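Local coordinates for ORC1-type DNA replication protein 2 (Aeropyrum pernix, PDB 1W5T), which takes part in the regulation of DNA replication and binds DNA, and couples an ATP-binding AAA+ ATPase domain to a C-terminal winged-helix domain, at residues Glu32-Ile37 against Asp50-Tyr55; Thr163-His168 against Phe182-Ser187; Leu311-Leu316 against Gln335-Ala340; Gly324-Asn329 against Leu383-Pro388. All coordinates share one frame; numbering follows the deposited sequence.

How the interactions relate
From the N terminus, interaction 1 comes first: it closes the 12 residues between 32-37 and 50-55, laying helix 28-43 on strand 51-56. Interaction 2 follows in series and closes the 13 residues between 163-168 and 182-187, bringing helix 158-165 to strand 180-186. These strands are neighbours in the parallel sheet of the ATPase domain, and the two contacts touch where N52 O lies 2.8 Å from L184 N, a probable hydrogen bond. The other pair lies in the winged-helix domain, its nearest atoms at least about 15 Å from the first two. Interactions 3 and 4 cross, because residues 324-329 fall between 311-316 and 335-340, while 383-388 follow later. Together they join two helices to the small antiparallel sheet.

Interaction 1: Glu32-Ile37 against Asp50-Tyr55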
# COMPACT_ATOMS: atom_id res chain seq x y z
N GLU A 32 2.53 12.66 12.38
CA GLU A 32 3.23 13.28 13.51
C GLU A 32 3.92 12.30 14.42
O GLU A 32 5.03 12.57 14.88
CB GLU A 32 2.28 14.05 14.36
CG GLU A 32 1.36 14.90 13.54
CD GLU A 32 1.76 16.35 13.52
OE1 GLU A 32 2.90 16.64 13.06
OE2 GLU A 32 0.91 17.18 13.94
N ALA A 33 3.27 11.16 14.64
CA ALA A 33 3.77 10.12 15.53
C ALA A 33 5.02 9.51 14.96
O ALA A 33 5.97 9.32 15.71
CB ALA A 33 2.71 9.01 15.76
N LEU A 34 4.99 9.23 13.66
CA LEU A 34 6.12 8.69 12.93
C LEU A 34 7.25 9.70 12.88
O LEU A 34 8.40 9.35 13.07
CB LEU A 34 5.73 8.37 11.49
CG LEU A 34 5.31 6.97 11.14
CD1 LEU A 34 5.10 6.95 9.63
CD2 LEU A 34 6.34 5.97 11.54
N ALA A 35 6.91 10.94 12.58
CA ALA A 35 7.93 11.99 12.53
C ALA A 35 8.62 12.10 13.88
O ALA A 35 9.84 12.05 13.95
CB ALA A 35 7.30 13.30 12.13
N ARG A 36 7.84 12.18 14.95
CA ARG A 36 8.36 12.23 16.33
C ARG A 36 9.29 11.10 16.74
O ARG A 36 10.24 11.34 17.47
CB ARG A 36 7.21 12.36 17.33
CG ARG A 36 6.97 13.76 17.85
CD ARG A 36 8.20 14.72 17.89
NE ARG A 36 7.91 15.99 17.19
CZ ARG A 36 8.63 17.12 17.27
NH1 ARG A 36 9.73 17.18 18.04
NH2 ARG A 36 8.25 18.20 16.58
N ILE A 37 9.06 9.87 16.28
CA ILE A 37 9.98 8.80 16.67
C ILE A 37 11.34 9.07 16.12
O ILE A 37 12.34 8.94 16.84
CB ILE A 37 9.47 7.46 16.21
CG1 ILE A 37 8.32 7.05 17.11
CG2 ILE A 37 10.60 6.38 16.20
CD1 ILE A 37 7.26 6.37 16.36
N ASP A 50 16.45 4.75 13.70
CA ASP A 50 15.21 3.99 13.82
C ASP A 50 14.72 3.36 12.52
O ASP A 50 14.92 3.90 11.43
CB ASP A 50 14.11 4.85 14.42
CG ASP A 50 14.36 5.14 15.88
OD1 ASP A 50 14.81 6.27 16.22
OD2 ASP A 50 14.16 4.28 16.75
N VAL A 51 14.09 2.20 12.65
CA VAL A 51 13.48 1.54 11.51
C VAL A 51 12.01 1.41 11.86
O VAL A 51 11.67 0.78 12.85
CB VAL A 51 14.12 0.14 11.26
CG1 VAL A 51 13.34 -0.67 10.22
CG2 VAL A 51 15.59 0.26 10.87
N ASN A 52 11.15 2.02 11.05
CA ASN A 52 9.70 1.88 11.24
C ASN A 52 8.99 1.37 9.98
O ASN A 52 9.53 1.39 8.90
CB ASN A 52 9.10 3.20 11.72
CG ASN A 52 9.72 3.71 13.02
OD1 ASN A 52 9.80 2.99 14.00
ND2 ASN A 52 10.12 4.98 13.03
N MET A 53 7.77 0.91 10.11
CA MET A 53 7.08 0.40 8.96
C MET A 53 5.65 0.92 8.88
O MET A 53 4.98 1.08 9.91
CB MET A 53 7.07 -1.13 8.97
CG MET A 53 6.28 -1.75 7.81
SD MET A 53 6.26 -3.55 7.74
CE MET A 53 7.82 -3.85 6.99
N ILE A 54 5.20 1.13 7.65
CA ILE A 54 3.81 1.41 7.29
C ILE A 54 3.35 0.27 6.45
O ILE A 54 4.06 -0.10 5.50
CB ILE A 54 3.74 2.71 6.44
CG1 ILE A 54 4.16 3.95 7.25
CG2 ILE A 54 2.33 2.85 5.81
CD1 ILE A 54 4.38 5.31 6.42
N TYR A 55 2.21 -0.32 6.77
CA TYR A 55 1.55 -1.28 5.88
C TYR A 55 0.05 -0.96 5.77
O TYR A 55 -0.51 -0.25 6.59
CB TYR A 55 1.80 -2.76 6.32
CG TYR A 55 1.28 -3.13 7.72
CD1 TYR A 55 0.10 -3.88 7.89
CD2 TYR A 55 1.98 -2.73 8.87
CE1 TYR A 55 -0.36 -4.24 9.18
CE2 TYR A 55 1.53 -3.10 10.16
CZ TYR A 55 0.36 -3.84 10.29
OH TYR A 55 -0.07 -4.16 11.53
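L34 and I54 meet through two extended ends: chi2 of -175° sets L34 CD1 anti to its CA, and chi2 of 170° does the same for CD1 of I54. The two methyls then stand 3.7 Å apart, L34 CD1 to I54 CD1, with L34 CD1 also 3.9 Å from I54 CG1. The other branch of the leucine, CD2, lies 3.9 Å from N52 CB, and here the two side chains slide past each other in opposite directions. One turn further along the helix, I37 carries CG2 anti to its backbone N. That methyl packs on the side-chain amide group of N52 and comes 4.0 Å from D50 CG, the isoleucine and aspartate crossing at about a right angle.

Segments 32-37 and 51-55 run nearly antiparallel, with 166° between their directions and 10.1 Å between their axes. L34 also touches T72 of helix 65-82 and L210 of strand 206-212, so it meets that helix and the sheet as well. An alanine in place of L34 would probably open a gap over I54 CD1 and N52 CB, leaving the end of I54 less firmly held.

I54 matters for its position: its side chain is about 4 Å, nearest atoms, from that of K65, an ATP-binding residue of the P-loop that follows this strand. No hydrogen bond joins the two segments, so their contact rests on apolar fit; the charged tie is the salt bridge of D50 with R41, later on the same helix.

Interaction 2: Thr163-His168 against Phe182-Ser187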
# COMPACT_ATOMS: atom_id res chain seq x y z
N THR A 163 22.34 -6.46 7.39
CA THR A 163 23.37 -5.44 7.50
C THR A 163 22.81 -4.05 7.18
O THR A 163 23.08 -3.08 7.90
CB THR A 163 24.66 -5.76 6.66
OG1 THR A 163 24.35 -5.77 5.26
CG2 THR A 163 25.12 -7.20 6.89
N LEU A 164 22.00 -3.97 6.12
CA LEU A 164 21.28 -2.75 5.74
C LEU A 164 20.48 -2.17 6.90
O LEU A 164 20.61 -1.00 7.22
CB LEU A 164 20.36 -2.98 4.54
CG LEU A 164 19.51 -1.76 4.14
CD1 LEU A 164 20.37 -0.64 3.56
CD2 LEU A 164 18.36 -2.12 3.21
N LEU A 165 19.66 -3.00 7.52
CA LEU A 165 18.71 -2.52 8.53
C LEU A 165 19.37 -2.47 9.90
O LEU A 165 18.83 -1.91 10.84
CB LEU A 165 17.44 -3.38 8.54
CG LEU A 165 16.23 -3.04 7.66
CD1 LEU A 165 16.37 -1.83 6.72
CD2 LEU A 165 15.89 -4.23 6.86
N ARG A 166 20.56 -3.05 9.99
CA ARG A 166 21.37 -2.92 11.20
C ARG A 166 22.73 -2.29 10.89
O ARG A 166 23.75 -2.64 11.50
CB ARG A 166 21.53 -4.29 11.89
CG ARG A 166 20.26 -4.71 12.64
CD ARG A 166 20.14 -6.19 12.95
NE ARG A 166 20.00 -6.43 14.38
CZ ARG A 166 20.94 -6.97 15.14
NH1 ARG A 166 22.10 -7.36 14.60
NH2 ARG A 166 20.72 -7.14 16.43
N VAL A 167 22.73 -1.34 9.96
CA VAL A 167 23.92 -0.68 9.45
C VAL A 167 24.89 -0.09 10.51
O VAL A 167 26.11 -0.25 10.41
CB VAL A 167 23.55 0.37 8.39
CG1 VAL A 167 22.63 1.44 8.99
CG2 VAL A 167 24.81 0.98 7.75
N HIS A 168 24.36 0.57 11.51
CA HIS A 168 25.20 1.18 12.55
C HIS A 168 25.88 0.22 13.56
O HIS A 168 26.71 0.66 14.37
CB HIS A 168 24.40 2.24 13.27
CG HIS A 168 23.68 3.15 12.34
ND1 HIS A 168 24.34 3.89 11.38
CD2 HIS A 168 22.36 3.39 12.16
CE1 HIS A 168 23.46 4.58 10.68
NE2 HIS A 168 22.25 4.31 11.15
N PHE A 182 15.28 4.42 8.60
CA PHE A 182 14.50 3.74 7.59
C PHE A 182 13.03 3.82 7.84
O PHE A 182 12.59 3.73 8.96
CB PHE A 182 14.87 2.27 7.54
CG PHE A 182 16.23 2.02 6.99
CD1 PHE A 182 17.28 1.81 7.83
CD2 PHE A 182 16.44 1.99 5.61
CE1 PHE A 182 18.54 1.55 7.32
CE2 PHE A 182 17.72 1.77 5.11
CZ PHE A 182 18.77 1.54 5.97
N LEU A 183 12.28 3.98 6.77
CA LEU A 183 10.84 3.88 6.82
C LEU A 183 10.51 2.84 5.77
O LEU A 183 10.69 3.09 4.57
CB LEU A 183 10.23 5.22 6.46
CG LEU A 183 8.93 5.61 7.14
CD1 LEU A 183 8.14 6.60 6.35
CD2 LEU A 183 8.05 4.49 7.68
N LEU A 184 10.09 1.66 6.20
CA LEU A 184 9.75 0.59 5.24
C LEU A 184 8.28 0.74 4.93
O LEU A 184 7.48 1.07 5.82
CB LEU A 184 10.02 -0.78 5.85
CG LEU A 184 11.38 -0.94 6.58
CD1 LEU A 184 11.64 -2.37 7.12
CD2 LEU A 184 12.53 -0.53 5.66
N VAL A 185 7.89 0.56 3.67
CA VAL A 185 6.46 0.59 3.34
C VAL A 185 6.12 -0.69 2.61
O VAL A 185 6.75 -0.93 1.61
CB VAL A 185 6.14 1.79 2.43
CG1 VAL A 185 4.65 1.83 2.08
CG2 VAL A 185 6.58 3.09 3.09
N ALA A 186 5.18 -1.49 3.14
CA ALA A 186 4.82 -2.80 2.60
C ALA A 186 3.34 -2.84 2.28
O ALA A 186 2.58 -2.09 2.82
CB ALA A 186 5.14 -3.92 3.56
N SER A 187 2.91 -3.75 1.42
CA SER A 187 1.50 -3.71 1.01
C SER A 187 0.52 -4.13 2.10
O SER A 187 -0.60 -3.63 2.15
CB SER A 187 1.27 -4.50 -0.27
OG SER A 187 1.69 -5.82 -0.02
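F182 and L165 carry most of this contact, in which the successive helices 158-165 and 167-170 pack against a strand of the five-stranded parallel sheet in the AAA+ ATPase domain. CD1 of L165 sits over one face of the phenylalanine ring, above its centre, 3.8 Å from the F182 ring centroid and only 8° off the ring normal: a well-centred CH-pi contact. A chi1 of -70° sets F182 CG anti to its own carbonyl carbon, the start of the ring's path toward L165. The same L165 methyl reaches two residues along the strand to L184 CD2, at 4.2 Å, so a single leucine methyl touches both F182 and L184.

L164 approaches the far end of the ring. Its CG is anti to the backbone N, and CD1 packs 3.6 Å from F182 CZ. Beyond the break at R166, V167 CG1 lies at the ring edge, near its plane.

The strand alternates in the usual way. L183 and V185 go to the side where helix 65-82 lies and touch A69, while F182 and L184 also meet V142 and L144 of strand 139-145. The contact is buried, and no hydrogen bond crosses it. Its nearest polar approach is an oblique one: the carbonyl oxygen L164 O stands 3.3 Å from F182 CE1.

Interaction 3: Leu311-Leu316 against Gln335-Ala340; sequences LIILRL and QRYEDA
L316 and Y337 meet between the two helices, their first torsions placing CG differently. In L316, CG is anti to the carbonyl carbon (chi1 -72°), and the two methyls then divide the work. CD1 presses on the backbone of the facing helix, 3.5 Å from Y337 CA and 4.0 Å from Y337 CB. CD2 sits between two residues one turn apart, 3.9 Å from A340 CB and 4.1 Å from R336 CB. An alanine in place of L316 would probably open a gap between the helices beside A340 CB and the backbone at Y337, and loosen their spacing.

Y337 takes a different rotamer: its CG is anti to the backbone N (chi1 164°), and its ring meets the isoleucines of the first helix. I313 CG1 lies 3.6 Å from Y337 CD1, its side chain crossing the tyrosine obliquely, and I312 CG2 lies 4.0 Å from the same ring carbon, I312 crossing at about a right angle. The phenol oxygen is held outside the two segments, by hydrogen bonds with H309 ND1 and R350 N. Those bonds should limit rotation of the ring. The chain of R336 is extended from CG to NE, its outer part reaching M325 and I328.

The helix segments pass at 122°, with axes 10.0 Å apart, in a buried apolar interface. I313 further touches Y355 and L359 of helix 352-364. Three helices packed in this way, 308-322, 330-345 and 352-364, form the helical core of a winged-helix domain, the DNA-binding fold found at the C terminus of Cdc6/Orc proteins.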
# COMPACT_ATOMS: atom_id res chain seq x y z
N LEU A 311 -9.87 -21.62 -5.06
CA LEU A 311 -10.47 -20.89 -6.17
C LEU A 311 -11.92 -21.33 -6.42
O LEU A 311 -12.79 -20.50 -6.71
CB LEU A 311 -9.60 -21.12 -7.42
CG LEU A 311 -8.54 -20.16 -7.97
CD1 LEU A 311 -8.16 -19.05 -7.03
CD2 LEU A 311 -7.28 -20.91 -8.44
N ILE A 312 -12.18 -22.63 -6.32
CA ILE A 312 -13.55 -23.15 -6.40
C ILE A 312 -14.48 -22.58 -5.29
O ILE A 312 -15.62 -22.23 -5.54
CB ILE A 312 -13.56 -24.72 -6.44
CG1 ILE A 312 -13.03 -25.22 -7.77
CG2 ILE A 312 -14.97 -25.26 -6.30
CD1 ILE A 312 -12.23 -26.49 -7.62
N ILE A 313 -13.96 -22.50 -4.08
CA ILE A 313 -14.69 -21.98 -2.93
C ILE A 313 -14.92 -20.48 -3.04
O ILE A 313 -16.05 -19.98 -2.79
CB ILE A 313 -13.97 -22.34 -1.63
CG1 ILE A 313 -13.81 -23.87 -1.54
CG2 ILE A 313 -14.74 -21.76 -0.45
CD1 ILE A 313 -12.73 -24.37 -0.50
N LEU A 314 -13.87 -19.76 -3.44
CA LEU A 314 -14.00 -18.34 -3.74
C LEU A 314 -15.11 -18.06 -4.77
O LEU A 314 -15.96 -17.19 -4.58
CB LEU A 314 -12.66 -17.73 -4.18
CG LEU A 314 -12.65 -16.20 -4.37
CD1 LEU A 314 -13.17 -15.51 -3.12
CD2 LEU A 314 -11.22 -15.67 -4.69
N ARG A 315 -15.09 -18.82 -5.85
CA ARG A 315 -16.10 -18.71 -6.89
C ARG A 315 -17.51 -18.89 -6.34
O ARG A 315 -18.41 -18.11 -6.64
CB ARG A 315 -15.84 -19.73 -8.01
CG ARG A 315 -16.55 -19.36 -9.29
CD ARG A 315 -17.27 -20.49 -9.95
NE ARG A 315 -17.46 -20.24 -11.38
CZ ARG A 315 -18.62 -19.91 -11.94
NH1 ARG A 315 -18.69 -19.72 -13.25
NH2 ARG A 315 -19.73 -19.79 -11.21
N LEU A 316 -17.69 -19.90 -5.50
CA LEU A 316 -19.00 -20.22 -5.00
C LEU A 316 -19.52 -19.13 -4.07
O LEU A 316 -20.69 -18.74 -4.14
CB LEU A 316 -18.98 -21.58 -4.29
CG LEU A 316 -18.85 -22.84 -5.13
CD1 LEU A 316 -18.39 -23.95 -4.23
CD2 LEU A 316 -20.16 -23.23 -5.86
N GLN A 335 -21.96 -28.07 0.90
CA GLN A 335 -22.81 -28.82 -0.05
C GLN A 335 -22.49 -28.44 -1.49
O GLN A 335 -22.13 -29.30 -2.30
CB GLN A 335 -24.28 -28.55 0.23
CG GLN A 335 -25.15 -29.78 0.34
CD GLN A 335 -26.49 -29.46 1.00
OE1 GLN A 335 -27.55 -29.89 0.51
NE2 GLN A 335 -26.45 -28.68 2.10
N ARG A 336 -22.61 -27.14 -1.79
CA ARG A 336 -22.27 -26.60 -3.11
C ARG A 336 -20.83 -26.87 -3.54
O ARG A 336 -20.56 -27.02 -4.72
CB ARG A 336 -22.53 -25.10 -3.14
CG ARG A 336 -24.01 -24.72 -3.17
CD ARG A 336 -24.23 -23.24 -3.28
NE ARG A 336 -25.63 -22.90 -3.07
CZ ARG A 336 -26.14 -21.67 -3.16
NH1 ARG A 336 -27.44 -21.49 -2.94
NH2 ARG A 336 -25.36 -20.62 -3.44
N TYR A 337 -19.91 -26.91 -2.58
CA TYR A 337 -18.51 -27.16 -2.87
C TYR A 337 -18.32 -28.58 -3.36
O TYR A 337 -17.63 -28.81 -4.36
CB TYR A 337 -17.64 -26.89 -1.62
CG TYR A 337 -16.26 -27.49 -1.76
CD1 TYR A 337 -15.34 -26.95 -2.66
CD2 TYR A 337 -15.89 -28.62 -1.05
CE1 TYR A 337 -14.10 -27.49 -2.81
CE2 TYR A 337 -14.64 -29.19 -1.21
CZ TYR A 337 -13.74 -28.61 -2.09
OH TYR A 337 -12.48 -29.14 -2.23
N GLU A 338 -18.91 -29.53 -2.63
CA GLU A 338 -18.87 -30.95 -3.01
C GLU A 338 -19.56 -31.15 -4.35
O GLU A 338 -18.98 -31.72 -5.27
CB GLU A 338 -19.52 -31.83 -1.93
CG GLU A 338 -18.66 -32.01 -0.68
CD GLU A 338 -19.43 -32.60 0.49
OE1 GLU A 338 -18.85 -33.37 1.27
OE2 GLU A 338 -20.63 -32.30 0.61
N ASP A 339 -20.78 -30.64 -4.45
CA ASP A 339 -21.54 -30.58 -5.69
C ASP A 339 -20.64 -30.00 -6.82
O ASP A 339 -20.46 -30.65 -7.86
CB ASP A 339 -22.83 -29.71 -5.54
CG ASP A 339 -24.00 -30.42 -4.77
OD1 ASP A 339 -23.96 -31.65 -4.52
OD2 ASP A 339 -25.02 -29.80 -4.37
N ALA A 340 -20.07 -28.81 -6.60
CA ALA A 340 -19.35 -28.10 -7.66
C ALA A 340 -18.03 -28.73 -8.12
O ALA A 340 -17.75 -28.72 -9.32
CB ALA A 340 -19.14 -26.65 -7.32

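Interaction 4: Gly324-Asn329 against Leu383-Pro388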
# COMPACT_ATOMS: atom_id res chain seq x y z
N GLY A 324 -27.99 -11.81 -5.19
CA GLY A 324 -28.73 -11.09 -4.15
C GLY A 324 -28.86 -11.75 -2.77
O GLY A 324 -29.59 -11.24 -1.91
N MET A 325 -28.16 -12.86 -2.56
CA MET A 325 -28.20 -13.56 -1.28
C MET A 325 -26.82 -13.46 -0.62
O MET A 325 -26.11 -14.46 -0.42
CB MET A 325 -28.66 -15.01 -1.47
CG MET A 325 -28.68 -15.90 -0.21
SD MET A 325 -27.63 -17.39 -0.40
CE MET A 325 -27.94 -17.86 -2.27
N GLU A 326 -26.43 -12.23 -0.30
CA GLU A 326 -25.17 -11.97 0.39
C GLU A 326 -25.19 -12.59 1.81
O GLU A 326 -26.10 -12.32 2.60
CB GLU A 326 -24.88 -10.45 0.40
CG GLU A 326 -24.06 -9.91 1.57
CD GLU A 326 -24.45 -8.49 1.96
OE1 GLU A 326 -25.65 -8.27 2.26
OE2 GLU A 326 -23.56 -7.60 1.97
N TRP A 327 -24.19 -13.43 2.08
CA TRP A 327 -24.07 -14.27 3.30
C TRP A 327 -24.59 -15.67 3.02
O TRP A 327 -25.80 -15.84 2.86
CB TRP A 327 -24.76 -13.71 4.56
CG TRP A 327 -24.15 -12.47 5.18
CD1 TRP A 327 -24.74 -11.24 5.31
CD2 TRP A 327 -22.85 -12.34 5.78
NE1 TRP A 327 -23.89 -10.36 5.92
CE2 TRP A 327 -22.72 -11.00 6.23
CE3 TRP A 327 -21.77 -13.22 5.97
CZ2 TRP A 327 -21.56 -10.52 6.85
CZ3 TRP A 327 -20.62 -12.74 6.60
CH2 TRP A 327 -20.52 -11.40 7.03
N ILE A 328 -23.68 -16.66 2.96
CA ILE A 328 -24.01 -18.08 2.78
C ILE A 328 -23.48 -18.92 3.95
O ILE A 328 -22.35 -18.74 4.40
CB ILE A 328 -23.50 -18.65 1.40
CG1 ILE A 328 -23.96 -20.11 1.21
CG2 ILE A 328 -21.98 -18.51 1.25
CD1 ILE A 328 -23.54 -20.75 -0.10
N ASN A 329 -24.30 -19.82 4.46
CA ASN A 329 -23.92 -20.54 5.66
C ASN A 329 -23.00 -21.68 5.35
O ASN A 329 -23.01 -22.20 4.24
CB ASN A 329 -25.12 -20.98 6.50
CG ASN A 329 -26.11 -21.84 5.73
OD1 ASN A 329 -27.07 -21.32 5.12
ND2 ASN A 329 -25.92 -23.15 5.79
N LEU A 383 -21.21 -17.74 8.75
CA LEU A 383 -21.69 -17.09 7.53
C LEU A 383 -20.49 -16.53 6.80
O LEU A 383 -19.53 -16.11 7.43
CB LEU A 383 -22.73 -16.01 7.86
CG LEU A 383 -23.94 -16.40 8.76
CD1 LEU A 383 -24.95 -15.24 8.87
CD2 LEU A 383 -24.66 -17.65 8.25
N PHE A 384 -20.52 -16.56 5.46
CA PHE A 384 -19.42 -16.11 4.63
C PHE A 384 -19.96 -15.25 3.54
O PHE A 384 -21.05 -15.52 3.03
CB PHE A 384 -18.72 -17.28 3.98
CG PHE A 384 -18.02 -18.20 4.93
CD1 PHE A 384 -18.59 -19.42 5.30
CD2 PHE A 384 -16.77 -17.87 5.43
CE1 PHE A 384 -17.93 -20.29 6.18
CE2 PHE A 384 -16.10 -18.73 6.31
CZ PHE A 384 -16.69 -19.94 6.68
N ARG A 385 -19.21 -14.22 3.17
CA ARG A 385 -19.57 -13.39 2.01
C ARG A 385 -18.32 -12.95 1.22
O ARG A 385 -17.22 -12.90 1.75
CB ARG A 385 -20.41 -12.19 2.46
CG ARG A 385 -19.63 -10.85 2.65
CD ARG A 385 -20.45 -9.68 3.17
NE ARG A 385 -19.74 -8.97 4.23
CZ ARG A 385 -20.22 -7.90 4.89
NH1 ARG A 385 -21.41 -7.39 4.59
NH2 ARG A 385 -19.49 -7.34 5.85
N LEU A 386 -18.48 -12.65 -0.05
CA LEU A 386 -17.44 -11.93 -0.75
C LEU A 386 -17.27 -10.57 -0.11
O LEU A 386 -18.25 -9.94 0.31
CB LEU A 386 -17.79 -11.77 -2.23
CG LEU A 386 -16.53 -11.59 -3.07
CD1 LEU A 386 -15.75 -12.92 -3.03
CD2 LEU A 386 -16.90 -11.21 -4.47
N ALA A 387 -16.03 -10.11 -0.01
CA ALA A 387 -15.74 -8.73 0.41
C ALA A 387 -16.58 -7.79 -0.46
O ALA A 387 -16.50 -7.84 -1.68
CB ALA A 387 -14.26 -8.45 0.24
N PRO A 388 -17.43 -6.99 0.16
CA PRO A 388 -18.37 -6.14 -0.61
C PRO A 388 -17.73 -5.27 -1.73
O PRO A 388 -18.39 -5.00 -2.74
CB PRO A 388 -19.04 -5.29 0.47
CG PRO A 388 -18.97 -6.17 1.71
CD PRO A 388 -17.59 -6.86 1.62
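I328 and F384 are joined by two backbone hydrogen bonds, I328 N to F384 O at 2.9 Å and F384 N to I328 O at 3.0 Å, which make them an antiparallel hydrogen-bonded pair. The first is nearly straight, 165° at the hydrogen. Outside the strand pairing, E326 OE2 and R385 NH1 form a salt bridge at 3.4 Å whose hydrogen bond is weak. The stronger partner of that arginine is D369, which takes a salt bridge from NE.

The same guanidinium and the CD of R385 pack on W327. Ring and guanidinium planes are 24° apart, and W327 CZ2 lies over the centre of the guanidinium, 3.5 Å from R385 CZ. P388 CG covers the opposite face toward the rim, so the flat group is sandwiched. Closer to the backbone, R385 CD makes a CH-pi contact 4.1 Å from the centroid of the six-membered ring of W327. L383 CB meets the indole too, 3.5 Å from W327 CE3, and L383 CD2 packs on N329 CB, its neighbour in the non-hydrogen-bonded pair.

L383 and N329 lie on one face of the sheet, I328 and F384 on the other, where F384 touches I317 of helix 308-322 and L333 of helix 330-345. Strand 382-386 is the middle strand of a winged-helix sheet, with 328-329 on one side and 368-372 on the other.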